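Local coordinates for lipopolysaccharide biosynthesis protein wbpB (Thermus thermophilus, PDB 3O9Z) that acts as a dehydrogenase in the biosynthesis of 2,3-diacetamido-2,3-dideoxy-D-mannuronic acid, probably on a nucleotide sugar, and binds NAD and 2-oxoglutarate, at residues M3-L8 with V29-L34; S101-V106 with A181-I186; D153-Y158 with R222-L227. All coordinates share one frame; numbering follows the deposited sequence.

Contact 1: residues M3-L8 with V29-L34; sequences MTRFAL and VLVASL. With NAD (nicotinamide-adenine-dinucleotide), chain E.
In the opening beta-alpha-beta unit of the NAD-binding domain, Arg-5 to Leu-8 pairs in parallel with Val-29 to Leu-34. Just ahead of the strand Thr-4 O accepts from Val-29 N (2.9 Å); Phe-6 N donates to Val-29 O, and Val-31 N to Phe-6 O. The second strand then inserts an extra residue, a beta bulge at Val-31, where psi falls to -39°. Leu-8 N therefore takes Ala-32 O (3.0 Å), and Leu-34 N reaches Leu-8 O. Ala-32 N, buried beside the bulge, has no partner. On one face Arg-5 lies beside Val-29, CG against CG1 at 3.8 Å. Val-31 CG2 lies over one face of the guanidinium, nearer its margin than its centre, 3.7 Å from NH2; NH1 bonds Glu-71 O. An alanine in place of Arg-5 would take CG from Val-29 and the guanidinium from Val-31, and would probably leave a gap beside these methyls and Glu-71 O without this donor. On the other face Leu-30 CD1 meets Leu-8 CB at 3.7 Å, both beside Leu-20 of helix 16-25. Leu-34 CD2 touches the adenine, 3.6 Å from NAD N1A; a second strand ending beside the adenosine half of the dinucleotide is typical of the Rossmann fold.

Contact 2: residues S101-V106 with A181-I186; sequences SEKPLV and ATNIGI. With NAD (nicotinamide-adenine-dinucleotide), chain E; AKG (2-oxoglutaric acid), chain F.
Lys-103 NZ donates to Asn-183 O, to NAD O2D on the nicotinamide ribose and to AKG O5, the keto oxygen of 2-oxoglutarate, all at 2.8 Å. One nitrogen thus ties cofactor, bound acid and the end of helix 180-183 together, meeting the Asn-183 carbonyl nearly head-on. Glu-102 CG lies 3.3 Å from NAD O4D, with its carboxylate by the nicotinamide. The lysine chain reaches its partners folded: CG lies between the backbone N and the carbonyl carbon (chi1 45°), with further bends at chi2 and chi3. Ile-186 runs alongside it, pointing the other way, CG2 pressing on Lys-103 CE at a tight 3.4 Å. Glu-102, Lys-103 and Pro-104 form the Glu-Lys-Pro motif characteristic of the Gfo/Idh/MocA family, with a cis peptide bond before the proline. The Pro-104 and Thr-182 side chains meet at about a right angle, CG to CG2 3.7 Å, while Pro-104 CB touches Ile-186 CG1. Glu-102 OE1 accepts the Lys-103 N-H on its anti side (3.2 Å), and its OE2 is bound by His-19 and His-266. In the second shell Asn-183 is held at both ends of its amide, OD1 by Asn-82 and ND2 by Tyr-166, and Thr-182 OG1 bonds Arg-295.

Contact 3: residues D153-Y158 with R222-L227; sequences DVVLTY and RVRWFL. With AKG (2-oxoglutaric acid), chain F.
Asp-153 and Arg-222 form a two-pronged salt bridge at one end of this parallel strand pair. The guanidinium is side-on: NE donates to OD1 (2.8 Å) and NH1 to OD2 (2.9 Å), each oxygen met on its syn side, although the carboxylate and guanidinium planes stand 49° apart. A bend at chi3 (-70°) turns NE of Arg-222 toward the acid. At the far end Tyr-158 OH donates to AKG O4 (2.6 Å), so the strand contributes Tyr-158 to the 2-oxoglutarate pocket; the carboxylate oxygen lies near the plane of the phenol ring, at its edge. Between these ends runs a regular parallel ladder from Val-154 N to Arg-222 O (2.9 Å) through to Tyr-158 N and Phe-226 O. A water bridges Arg-224 NE and Val-154 O, while Arg-224 NH2 bonds Arg-307 O and NH1 comes to 3.5 Å from Val-155 CG2. On the opposite sheet face Val-154 and Val-223 lie side by side, CG1 to CG1 4.0 Å, Leu-156 CB meets Trp-225 CB, and Tyr-158 CD1 touches Leu-227 CD1 (3.9 Å). Helix 186-196 covers that face, with Phe-189 edge-to-face on Trp-225. On the other, His-308 bonds Thr-157 OG1 and Phe-310 meets Phe-226 edge-to-face, and strands 245-251 and 211-218 flank the pair.

In the fold
From the N terminus, contact 1 closes a short loop holding helix 16-25 and is complete before the others begin, within the Rossmann domain. Contact 2 opens at the end of strand 98-101 of the same domain and closes with 181-186 in the C-terminal alpha/beta domain, so it joins the two. Contact 3 starts inside that loop and ends beyond it: their segments alternate and the two loops cross, contact 3 pairing central strands of the C-terminal sheet. Contacts 1 and 2, with centres 23 Å apart, do not touch each other, but both touch NAD. Contacts 2 and 3 touch directly, Ile-184 CG2 lying 3.7 Å from Leu-227 CD1, and share 2-oxoglutarate. Contacts 1 and 3 lie on opposite sides of the chain's centre.

Contact 1: residues M3-L8 with V29-L34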
loop_
_atom_site.group_PDB
_atom_site.type_symbol
_atom_site.label_atom_id
_atom_site.label_comp_id
_atom_site.label_asym_id
_atom_site.label_seq_id
_atom_site.Cartn_x
_atom_site.Cartn_y
_atom_site.Cartn_z
ATOM N N MET A 3 -4.447 -32.959 14.566
ATOM C CA MET A 3 -4.844 -31.723 13.826
ATOM C C MET A 3 -3.592 -30.924 13.528
ATOM O O MET A 3 -3.018 -30.309 14.438
ATOM C CB MET A 3 -5.756 -30.856 14.692
ATOM C CG MET A 3 -7.139 -30.659 14.109
ATOM S SD MET A 3 -8.005 -29.292 14.913
ATOM C CE MET A 3 -9.656 -29.621 14.308
ATOM N N THR A 4 -3.189 -30.919 12.258
ATOM C CA THR A 4 -1.953 -30.246 11.882
ATOM C C THR A 4 -2.273 -28.784 12.087
ATOM O O THR A 4 -3.315 -28.357 11.636
ATOM C CB THR A 4 -1.598 -30.520 10.408
ATOM O OG1 THR A 4 -1.462 -31.944 10.292
ATOM C CG2 THR A 4 -0.246 -29.912 10.115
ATOM N N ARG A 5 -1.310 -28.054 12.626
ATOM C CA ARG A 5 -1.549 -26.620 12.845
ATOM C C ARG A 5 -0.816 -25.821 11.758
ATOM O O ARG A 5 0.422 -25.884 11.628
ATOM C CB ARG A 5 -1.078 -26.195 14.224
ATOM C CG ARG A 5 -1.908 -26.786 15.365
ATOM C CD ARG A 5 -1.199 -26.653 16.724
ATOM N NE ARG A 5 -0.932 -25.280 17.170
ATOM C CZ ARG A 5 -1.849 -24.421 17.613
ATOM N NH1 ARG A 5 -1.471 -23.225 18.034
ATOM N NH2 ARG A 5 -3.133 -24.756 17.608
ATOM N N PHE A 6 -1.592 -24.972 11.069
ATOM C CA PHE A 6 -1.079 -24.191 9.944
ATOM C C PHE A 6 -1.128 -22.701 10.229
ATOM O O PHE A 6 -2.066 -22.222 10.916
ATOM C CB PHE A 6 -2.003 -24.411 8.761
ATOM C CG PHE A 6 -1.802 -25.705 8.049
ATOM C CD1 PHE A 6 -2.611 -26.791 8.358
ATOM C CD2 PHE A 6 -0.867 -25.810 7.037
ATOM C CE1 PHE A 6 -2.420 -28.024 7.711
ATOM C CE2 PHE A 6 -0.645 -27.040 6.413
ATOM C CZ PHE A 6 -1.489 -28.112 6.677
ATOM N N ALA A 7 -0.171 -21.940 9.710
ATOM C CA ALA A 7 -0.381 -20.500 9.525
ATOM C C ALA A 7 -0.285 -20.331 7.999
ATOM O O ALA A 7 0.318 -21.150 7.298
ATOM C CB ALA A 7 0.682 -19.704 10.203
ATOM N N LEU A 8 -0.902 -19.279 7.477
ATOM C CA LEU A 8 -1.005 -19.072 6.003
ATOM C C LEU A 8 -0.548 -17.654 5.678
ATOM O O LEU A 8 -0.999 -16.697 6.336
ATOM C CB LEU A 8 -2.404 -19.325 5.460
ATOM C CG LEU A 8 -2.635 -18.930 4.000
ATOM C CD1 LEU A 8 -1.813 -19.778 3.059
ATOM C CD2 LEU A 8 -4.134 -19.117 3.725
ATOM N N VAL A 29 -5.916 -27.089 11.219
ATOM C CA VAL A 29 -6.535 -25.850 11.691
ATOM C C VAL A 29 -5.663 -24.688 11.252
ATOM O O VAL A 29 -4.445 -24.719 11.406
ATOM C CB VAL A 29 -6.723 -25.899 13.231
ATOM C CG1 VAL A 29 -5.399 -26.084 13.914
ATOM C CG2 VAL A 29 -7.424 -24.605 13.693
ATOM N N LEU A 30 -6.333 -23.622 10.780
ATOM C CA LEU A 30 -5.654 -22.390 10.461
ATOM C C LEU A 30 -5.563 -21.604 11.764
ATOM O O LEU A 30 -6.594 -21.116 12.260
ATOM C CB LEU A 30 -6.443 -21.635 9.388
ATOM C CG LEU A 30 -5.769 -20.318 9.004
ATOM C CD1 LEU A 30 -4.376 -20.576 8.373
ATOM C CD2 LEU A 30 -6.663 -19.459 8.075
ATOM N N VAL A 31 -4.359 -21.469 12.284
ATOM C CA VAL A 31 -4.146 -20.767 13.542
ATOM C C VAL A 31 -4.043 -19.247 13.311
ATOM O O VAL A 31 -4.544 -18.468 14.121
ATOM C CB VAL A 31 -2.872 -21.290 14.237
ATOM C CG1 VAL A 31 -2.568 -20.555 15.531
ATOM C CG2 VAL A 31 -3.053 -22.798 14.517
ATOM N N ALA A 32 -3.382 -18.823 12.233
ATOM C CA ALA A 32 -3.077 -17.415 12.044
ATOM C C ALA A 32 -2.759 -17.239 10.572
ATOM O O ALA A 32 -2.292 -18.164 9.889
ATOM C CB ALA A 32 -1.913 -16.959 12.875
ATOM N N SER A 33 -3.066 -16.052 10.074
ATOM C CA SER A 33 -2.675 -15.674 8.701
ATOM C C SER A 33 -2.027 -14.320 8.674
ATOM O O SER A 33 -2.211 -13.504 9.586
ATOM C CB SER A 33 -3.923 -15.597 7.805
ATOM O OG SER A 33 -4.786 -16.706 7.823
ATOM N N LEU A 34 -1.300 -14.073 7.579
ATOM C CA LEU A 34 -0.594 -12.834 7.321
ATOM C C LEU A 34 -0.977 -12.373 5.918
ATOM O O LEU A 34 -0.819 -13.133 4.951
ATOM C CB LEU A 34 0.943 -13.038 7.318
ATOM C CG LEU A 34 1.803 -11.884 6.837
ATOM C CD1 LEU A 34 1.652 -10.612 7.679
ATOM C CD2 LEU A 34 3.290 -12.344 6.792
HETATM P PA NAD E . -2.392 -12.506 -5.747
HETATM O O1A NAD E . -3.831 -12.730 -6.026
HETATM O O2A NAD E . -1.647 -11.253 -6.234
HETATM O O5B NAD E . -2.361 -12.607 -4.171
HETATM C C5B NAD E . -1.114 -12.348 -3.590
HETATM C C4B NAD E . -1.339 -12.039 -2.090
HETATM O O4B NAD E . -0.073 -11.947 -1.386
HETATM C C3B NAD E . -1.979 -10.628 -1.969
HETATM O O3B NAD E . -3.210 -10.671 -1.217
HETATM C C2B NAD E . -0.889 -9.760 -1.317
HETATM O O2B NAD E . -1.380 -8.703 -0.480
HETATM C C1B NAD E . -0.220 -10.869 -0.452
HETATM N N9A NAD E . 1.129 -10.436 -0.004
HETATM C C8A NAD E . 2.020 -9.500 -0.434
HETATM N N7A NAD E . 3.089 -9.465 0.358
HETATM C C5A NAD E . 2.863 -10.339 1.393
HETATM C C6A NAD E . 3.598 -10.741 2.571
HETATM N N6A NAD E . 4.795 -10.149 2.871
HETATM N N1A NAD E . 2.974 -11.676 3.278
HETATM C C2A NAD E . 1.816 -12.290 3.071
HETATM N N3A NAD E . 1.095 -11.908 1.985
HETATM C C4A NAD E . 1.638 -10.991 1.177
HETATM O O3 NAD E . -1.568 -13.765 -6.290
HETATM P PN NAD E . -1.930 -15.281 -6.404
HETATM O O1N NAD E . -2.367 -15.573 -7.839
HETATM O O2N NAD E . -2.831 -15.690 -5.271
HETATM O O5D NAD E . -0.501 -15.993 -6.344
HETATM C C5D NAD E . -0.069 -16.265 -5.035
HETATM C C4D NAD E . 1.018 -17.348 -5.167
HETATM O O4D NAD E . 0.318 -18.540 -5.586
HETATM C C3D NAD E . 2.131 -17.072 -6.189
HETATM O O3D NAD E . 3.321 -17.754 -5.679
HETATM C C2D NAD E . 1.627 -17.866 -7.405
HETATM O O2D NAD E . 2.688 -18.325 -8.228
HETATM C C1D NAD E . 0.836 -19.047 -6.830
HETATM N N1N NAD E . -0.215 -19.530 -7.724
HETATM C C2N NAD E . -0.313 -20.820 -7.968
HETATM C C3N NAD E . -1.271 -21.395 -8.778
HETATM C C7N NAD E . -1.173 -22.851 -8.988
HETATM O O7N NAD E . -0.597 -23.599 -8.169
HETATM N N7N NAD E . -1.859 -23.297 -10.034
HETATM C C4N NAD E . -2.215 -20.536 -9.356
HETATM C C5N NAD E . -2.139 -19.186 -9.009
HETATM C C6N NAD E . -1.146 -18.676 -8.175
#

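Contact 2: residues S101-V106 with A181-I186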
loop_
_atom_site.group_PDB
_atom_site.type_symbol
_atom_site.label_atom_id
_atom_site.label_comp_id
_atom_site.label_asym_id
_atom_site.label_seq_id
_atom_site.Cartn_x
_atom_site.Cartn_y
_atom_site.Cartn_z
ATOM N N SER A 101 5.157 -24.192 0.300
ATOM C CA SER A 101 5.095 -22.978 -0.502
ATOM C C SER A 101 4.460 -23.232 -1.861
ATOM O O SER A 101 4.664 -24.265 -2.485
ATOM C CB SER A 101 6.500 -22.473 -0.744
ATOM O OG SER A 101 6.533 -21.269 -1.479
ATOM N N GLU A 102 3.654 -22.262 -2.298
ATOM C CA GLU A 102 3.258 -22.259 -3.710
ATOM C C GLU A 102 4.470 -22.336 -4.615
ATOM O O GLU A 102 5.580 -21.911 -4.272
ATOM C CB GLU A 102 2.417 -21.014 -4.023
ATOM C CG GLU A 102 0.938 -21.226 -3.756
ATOM C CD GLU A 102 0.287 -22.223 -4.696
ATOM O OE1 GLU A 102 0.981 -22.603 -5.706
ATOM O OE2 GLU A 102 -0.885 -22.601 -4.505
ATOM N N LYS A 103 4.202 -22.738 -5.863
ATOM C CA LYS A 103 5.199 -22.629 -6.932
ATOM C C LYS A 103 5.411 -21.172 -7.342
ATOM O O LYS A 103 4.536 -20.314 -7.116
ATOM C CB LYS A 103 4.845 -23.519 -8.138
ATOM C CG LYS A 103 3.379 -23.493 -8.608
ATOM C CD LYS A 103 2.782 -22.116 -8.994
ATOM C CE LYS A 103 3.475 -21.454 -10.181
ATOM N NZ LYS A 103 2.746 -20.129 -10.393
ATOM N N PRO A 104 6.572 -20.852 -7.896
ATOM C CA PRO A 104 7.828 -21.647 -7.866
ATOM C C PRO A 104 8.268 -21.684 -6.409
ATOM O O PRO A 104 8.093 -20.698 -5.696
ATOM C CB PRO A 104 8.808 -20.800 -8.693
ATOM C CG PRO A 104 8.307 -19.348 -8.458
ATOM C CD PRO A 104 6.799 -19.504 -8.439
ATOM N N LEU A 105 8.848 -22.788 -5.943
ATOM C CA LEU A 105 9.255 -22.866 -4.531
ATOM C C LEU A 105 10.096 -21.662 -4.105
ATOM O O LEU A 105 9.812 -21.037 -3.059
ATOM C CB LEU A 105 10.028 -24.210 -4.332
ATOM C CG LEU A 105 10.404 -24.593 -2.880
ATOM C CD1 LEU A 105 9.188 -24.425 -1.994
ATOM C CD2 LEU A 105 10.870 -26.064 -2.873
ATOM N N VAL A 106 11.137 -21.326 -4.864
ATOM C CA VAL A 106 11.886 -20.094 -4.738
ATOM C C VAL A 106 12.285 -19.627 -6.136
ATOM O O VAL A 106 11.985 -20.338 -7.116
ATOM C CB VAL A 106 13.147 -20.197 -3.842
ATOM C CG1 VAL A 106 12.773 -20.655 -2.412
ATOM C CG2 VAL A 106 14.167 -21.228 -4.471
ATOM N N ALA A 181 8.403 -17.091 -17.801
ATOM C CA ALA A 181 8.844 -18.494 -17.825
ATOM C C ALA A 181 8.984 -19.109 -16.445
ATOM O O ALA A 181 8.861 -20.336 -16.292
ATOM C CB ALA A 181 10.187 -18.602 -18.564
ATOM N N THR A 182 9.086 -18.270 -15.422
ATOM C CA THR A 182 9.069 -18.775 -14.054
ATOM C C THR A 182 7.634 -18.809 -13.523
ATOM O O THR A 182 7.138 -19.838 -13.075
ATOM C CB THR A 182 9.901 -17.883 -13.148
ATOM O OG1 THR A 182 11.288 -17.976 -13.513
ATOM C CG2 THR A 182 9.789 -18.320 -11.681
ATOM N N ASN A 183 6.986 -17.648 -13.542
ATOM C CA ASN A 183 5.699 -17.525 -12.880
ATOM C C ASN A 183 4.675 -18.469 -13.452
ATOM O O ASN A 183 3.966 -19.070 -12.672
ATOM C CB ASN A 183 5.184 -16.091 -12.957
ATOM C CG ASN A 183 3.976 -15.886 -12.088
ATOM O OD1 ASN A 183 4.004 -16.236 -10.908
ATOM N ND2 ASN A 183 2.870 -15.402 -12.674
ATOM N N ILE A 184 4.601 -18.590 -14.780
ATOM C CA ILE A 184 3.665 -19.537 -15.351
ATOM C C ILE A 184 4.430 -20.793 -15.768
ATOM O O ILE A 184 3.995 -21.885 -15.483
ATOM C CB ILE A 184 2.956 -18.916 -16.551
ATOM C CG1 ILE A 184 2.278 -17.598 -16.158
ATOM C CG2 ILE A 184 1.916 -19.912 -17.093
ATOM C CD1 ILE A 184 1.160 -17.687 -15.115
ATOM N N GLY A 185 5.568 -20.623 -16.411
ATOM C CA GLY A 185 6.293 -21.774 -16.990
ATOM C C GLY A 185 6.810 -22.793 -16.013
ATOM O O GLY A 185 6.981 -23.959 -16.405
ATOM N N ILE A 186 6.955 -22.435 -14.734
ATOM C CA ILE A 186 7.539 -23.425 -13.817
ATOM C C ILE A 186 6.740 -24.715 -13.796
ATOM O O ILE A 186 7.297 -25.805 -13.589
ATOM C CB ILE A 186 7.682 -22.833 -12.408
ATOM C CG1 ILE A 186 8.588 -23.747 -11.555
ATOM C CG2 ILE A 186 6.325 -22.590 -11.706
ATOM C CD1 ILE A 186 10.032 -23.546 -11.898
HETATM P PA NAD E . -2.392 -12.506 -5.747
HETATM O O1A NAD E . -3.831 -12.730 -6.026
HETATM O O2A NAD E . -1.647 -11.253 -6.234
HETATM O O5B NAD E . -2.361 -12.607 -4.171
HETATM C C5B NAD E . -1.114 -12.348 -3.590
HETATM C C4B NAD E . -1.339 -12.039 -2.090
HETATM O O4B NAD E . -0.073 -11.947 -1.386
HETATM C C3B NAD E . -1.979 -10.628 -1.969
HETATM O O3B NAD E . -3.210 -10.671 -1.217
HETATM C C2B NAD E . -0.889 -9.760 -1.317
HETATM O O2B NAD E . -1.380 -8.703 -0.480
HETATM C C1B NAD E . -0.220 -10.869 -0.452
HETATM N N9A NAD E . 1.129 -10.436 -0.004
HETATM C C8A NAD E . 2.020 -9.500 -0.434
HETATM N N7A NAD E . 3.089 -9.465 0.358
HETATM C C5A NAD E . 2.863 -10.339 1.393
HETATM C C6A NAD E . 3.598 -10.741 2.571
HETATM N N6A NAD E . 4.795 -10.149 2.871
HETATM N N1A NAD E . 2.974 -11.676 3.278
HETATM C C2A NAD E . 1.816 -12.290 3.071
HETATM N N3A NAD E . 1.095 -11.908 1.985
HETATM C C4A NAD E . 1.638 -10.991 1.177
HETATM O O3 NAD E . -1.568 -13.765 -6.290
HETATM P PN NAD E . -1.930 -15.281 -6.404
HETATM O O1N NAD E . -2.367 -15.573 -7.839
HETATM O O2N NAD E . -2.831 -15.690 -5.271
HETATM O O5D NAD E . -0.501 -15.993 -6.344
HETATM C C5D NAD E . -0.069 -16.265 -5.035
HETATM C C4D NAD E . 1.018 -17.348 -5.167
HETATM O O4D NAD E . 0.318 -18.540 -5.586
HETATM C C3D NAD E . 2.131 -17.072 -6.189
HETATM O O3D NAD E . 3.321 -17.754 -5.679
HETATM C C2D NAD E . 1.627 -17.866 -7.405
HETATM O O2D NAD E . 2.688 -18.325 -8.228
HETATM C C1D NAD E . 0.836 -19.047 -6.830
HETATM N N1N NAD E . -0.215 -19.530 -7.724
HETATM C C2N NAD E . -0.313 -20.820 -7.968
HETATM C C3N NAD E . -1.271 -21.395 -8.778
HETATM C C7N NAD E . -1.173 -22.851 -8.988
HETATM O O7N NAD E . -0.597 -23.599 -8.169
HETATM N N7N NAD E . -1.859 -23.297 -10.034
HETATM C C4N NAD E . -2.215 -20.536 -9.356
HETATM C C5N NAD E . -2.139 -19.186 -9.009
HETATM C C6N NAD E . -1.146 -18.676 -8.175
HETATM C C1 AKG F . -0.464 -18.975 -11.902
HETATM O O1 AKG F . -1.311 -18.217 -12.443
HETATM O O2 AKG F . 0.405 -18.538 -11.140
HETATM C C2 AKG F . -0.513 -20.415 -12.033
HETATM O O5 AKG F . 0.343 -21.090 -11.465
HETATM C C3 AKG F . -1.573 -21.073 -12.876
HETATM C C4 AKG F . -0.985 -21.300 -14.268
HETATM C C5 AKG F . -1.996 -21.795 -15.282
HETATM O O3 AKG F . -3.105 -21.232 -15.363
HETATM O O4 AKG F . -1.708 -22.749 -16.008
#

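Contact 3: residues D153-Y158 with R222-L227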
loop_
_atom_site.group_PDB
_atom_site.type_symbol
_atom_site.label_atom_id
_atom_site.label_comp_id
_atom_site.label_asym_id
_atom_site.label_seq_id
_atom_site.Cartn_x
_atom_site.Cartn_y
_atom_site.Cartn_z
ATOM N N ASP A 153 10.655 -37.430 -28.370
ATOM C CA ASP A 153 10.505 -36.094 -28.941
ATOM C C ASP A 153 9.162 -35.566 -28.491
ATOM O O ASP A 153 8.135 -36.233 -28.585
ATOM C CB ASP A 153 10.563 -36.186 -30.466
ATOM C CG ASP A 153 11.987 -36.406 -30.925
ATOM O OD1 ASP A 153 12.819 -35.496 -30.720
ATOM O OD2 ASP A 153 12.304 -37.541 -31.345
ATOM N N VAL A 154 9.187 -34.361 -27.927
ATOM C CA VAL A 154 8.031 -33.843 -27.178
ATOM C C VAL A 154 7.733 -32.430 -27.658
ATOM O O VAL A 154 8.660 -31.638 -27.887
ATOM C CB VAL A 154 8.388 -33.758 -25.682
ATOM C CG1 VAL A 154 7.192 -33.122 -24.912
ATOM C CG2 VAL A 154 8.693 -35.132 -25.097
ATOM N N VAL A 155 6.452 -32.119 -27.813
ATOM C CA VAL A 155 6.033 -30.748 -28.069
ATOM C C VAL A 155 5.162 -30.350 -26.887
ATOM O O VAL A 155 4.151 -31.001 -26.597
ATOM C CB VAL A 155 5.229 -30.634 -29.373
ATOM C CG1 VAL A 155 4.715 -29.220 -29.537
ATOM C CG2 VAL A 155 6.116 -31.010 -30.561
ATOM N N LEU A 156 5.554 -29.294 -26.186
ATOM C CA LEU A 156 4.819 -28.827 -24.993
ATOM C C LEU A 156 4.256 -27.473 -25.373
ATOM O O LEU A 156 4.994 -26.572 -25.797
ATOM C CB LEU A 156 5.832 -28.583 -23.855
ATOM C CG LEU A 156 5.281 -28.424 -22.445
ATOM C CD1 LEU A 156 4.478 -27.145 -22.263
ATOM C CD2 LEU A 156 4.506 -29.677 -21.975
ATOM N N THR A 157 2.928 -27.336 -25.278
ATOM C CA THR A 157 2.265 -26.073 -25.585
ATOM C C THR A 157 1.422 -25.672 -24.389
ATOM O O THR A 157 0.672 -26.493 -23.843
ATOM C CB THR A 157 1.317 -26.281 -26.782
ATOM O OG1 THR A 157 2.072 -26.838 -27.865
ATOM C CG2 THR A 157 0.750 -24.931 -27.255
ATOM N N TYR A 158 1.647 -24.462 -23.888
ATOM C CA TYR A 158 1.083 -24.068 -22.597
ATOM C C TYR A 158 0.536 -22.657 -22.752
ATOM O O TYR A 158 1.296 -21.673 -22.713
ATOM C CB TYR A 158 2.187 -24.129 -21.513
ATOM C CG TYR A 158 1.645 -24.234 -20.111
ATOM C CD1 TYR A 158 1.121 -23.122 -19.441
ATOM C CD2 TYR A 158 1.595 -25.469 -19.477
ATOM C CE1 TYR A 158 0.638 -23.253 -18.129
ATOM C CE2 TYR A 158 1.082 -25.620 -18.198
ATOM C CZ TYR A 158 0.617 -24.516 -17.526
ATOM O OH TYR A 158 0.100 -24.629 -16.248
ATOM N N ARG A 222 13.853 -34.618 -26.099
ATOM C CA ARG A 222 14.101 -33.337 -26.769
ATOM C C ARG A 222 12.757 -32.636 -26.821
ATOM O O ARG A 222 11.770 -33.209 -27.259
ATOM C CB ARG A 222 14.589 -33.596 -28.212
ATOM C CG ARG A 222 15.965 -34.296 -28.208
ATOM C CD ARG A 222 16.304 -34.819 -29.643
ATOM N NE ARG A 222 15.449 -35.944 -30.032
ATOM C CZ ARG A 222 15.740 -37.208 -29.726
ATOM N NH1 ARG A 222 14.916 -38.162 -30.134
ATOM N NH2 ARG A 222 16.835 -37.526 -29.059
ATOM N N VAL A 223 12.672 -31.398 -26.341
ATOM C CA VAL A 223 11.376 -30.748 -26.153
ATOM C C VAL A 223 11.310 -29.420 -26.853
ATOM O O VAL A 223 12.173 -28.573 -26.620
ATOM C CB VAL A 223 11.105 -30.485 -24.640
ATOM C CG1 VAL A 223 9.647 -29.976 -24.411
ATOM C CG2 VAL A 223 11.364 -31.770 -23.828
ATOM N N ARG A 224 10.320 -29.196 -27.710
ATOM C CA ARG A 224 10.069 -27.850 -28.258
ATOM C C ARG A 224 8.923 -27.311 -27.419
ATOM O O ARG A 224 7.896 -28.001 -27.275
ATOM C CB ARG A 224 9.665 -27.940 -29.725
ATOM C CG ARG A 224 10.810 -28.480 -30.589
ATOM C CD ARG A 224 10.381 -28.588 -32.034
ATOM N NE ARG A 224 9.515 -29.734 -32.264
ATOM C CZ ARG A 224 8.740 -29.847 -33.339
ATOM N NH1 ARG A 224 7.982 -30.941 -33.532
ATOM N NH2 ARG A 224 8.646 -28.810 -34.163
ATOM N N TRP A 225 9.059 -26.109 -26.849
ATOM C CA TRP A 225 8.046 -25.572 -25.940
ATOM C C TRP A 225 7.580 -24.185 -26.333
ATOM O O TRP A 225 8.322 -23.408 -26.916
ATOM C CB TRP A 225 8.517 -25.643 -24.478
ATOM C CG TRP A 225 9.814 -24.902 -24.187
ATOM C CD1 TRP A 225 11.093 -25.432 -24.183
ATOM C CD2 TRP A 225 9.951 -23.530 -23.850
ATOM N NE1 TRP A 225 12.011 -24.456 -23.847
ATOM C CE2 TRP A 225 11.325 -23.287 -23.623
ATOM C CE3 TRP A 225 9.030 -22.490 -23.635
ATOM C CZ2 TRP A 225 11.836 -22.043 -23.262
ATOM C CZ3 TRP A 225 9.559 -21.251 -23.276
ATOM C CH2 TRP A 225 10.934 -21.029 -23.102
ATOM N N PHE A 226 6.321 -23.893 -26.005
ATOM C CA PHE A 226 5.706 -22.611 -26.257
ATOM C C PHE A 226 4.817 -22.294 -25.078
ATOM O O PHE A 226 4.015 -23.151 -24.674
ATOM C CB PHE A 226 4.892 -22.682 -27.554
ATOM C CG PHE A 226 4.209 -21.391 -27.907
ATOM C CD1 PHE A 226 4.809 -20.526 -28.807
ATOM C CD2 PHE A 226 2.981 -21.061 -27.338
ATOM C CE1 PHE A 226 4.196 -19.336 -29.151
ATOM C CE2 PHE A 226 2.353 -19.853 -27.676
ATOM C CZ PHE A 226 2.991 -18.970 -28.562
ATOM N N LEU A 227 5.000 -21.090 -24.547
ATOM C CA LEU A 227 4.251 -20.598 -23.382
ATOM C C LEU A 227 3.615 -19.240 -23.740
ATOM O O LEU A 227 4.322 -18.337 -24.205
ATOM C CB LEU A 227 5.283 -20.425 -22.250
ATOM C CG LEU A 227 4.752 -19.621 -21.064
ATOM C CD1 LEU A 227 3.576 -20.289 -20.355
ATOM C CD2 LEU A 227 5.967 -19.408 -20.121
HETATM C C1 AKG F . -0.464 -18.975 -11.902
HETATM O O1 AKG F . -1.311 -18.217 -12.443
HETATM O O2 AKG F . 0.405 -18.538 -11.140
HETATM C C2 AKG F . -0.513 -20.415 -12.033
HETATM O O5 AKG F . 0.343 -21.090 -11.465
HETATM C C3 AKG F . -1.573 -21.073 -12.876
HETATM C C4 AKG F . -0.985 -21.300 -14.268
HETATM C C5 AKG F . -1.996 -21.795 -15.282
HETATM O O3 AKG F . -3.105 -21.232 -15.363
HETATM O O4 AKG F . -1.708 -22.749 -16.008
HETATM O O HOH W 1 9.892 -31.965 -30.407
#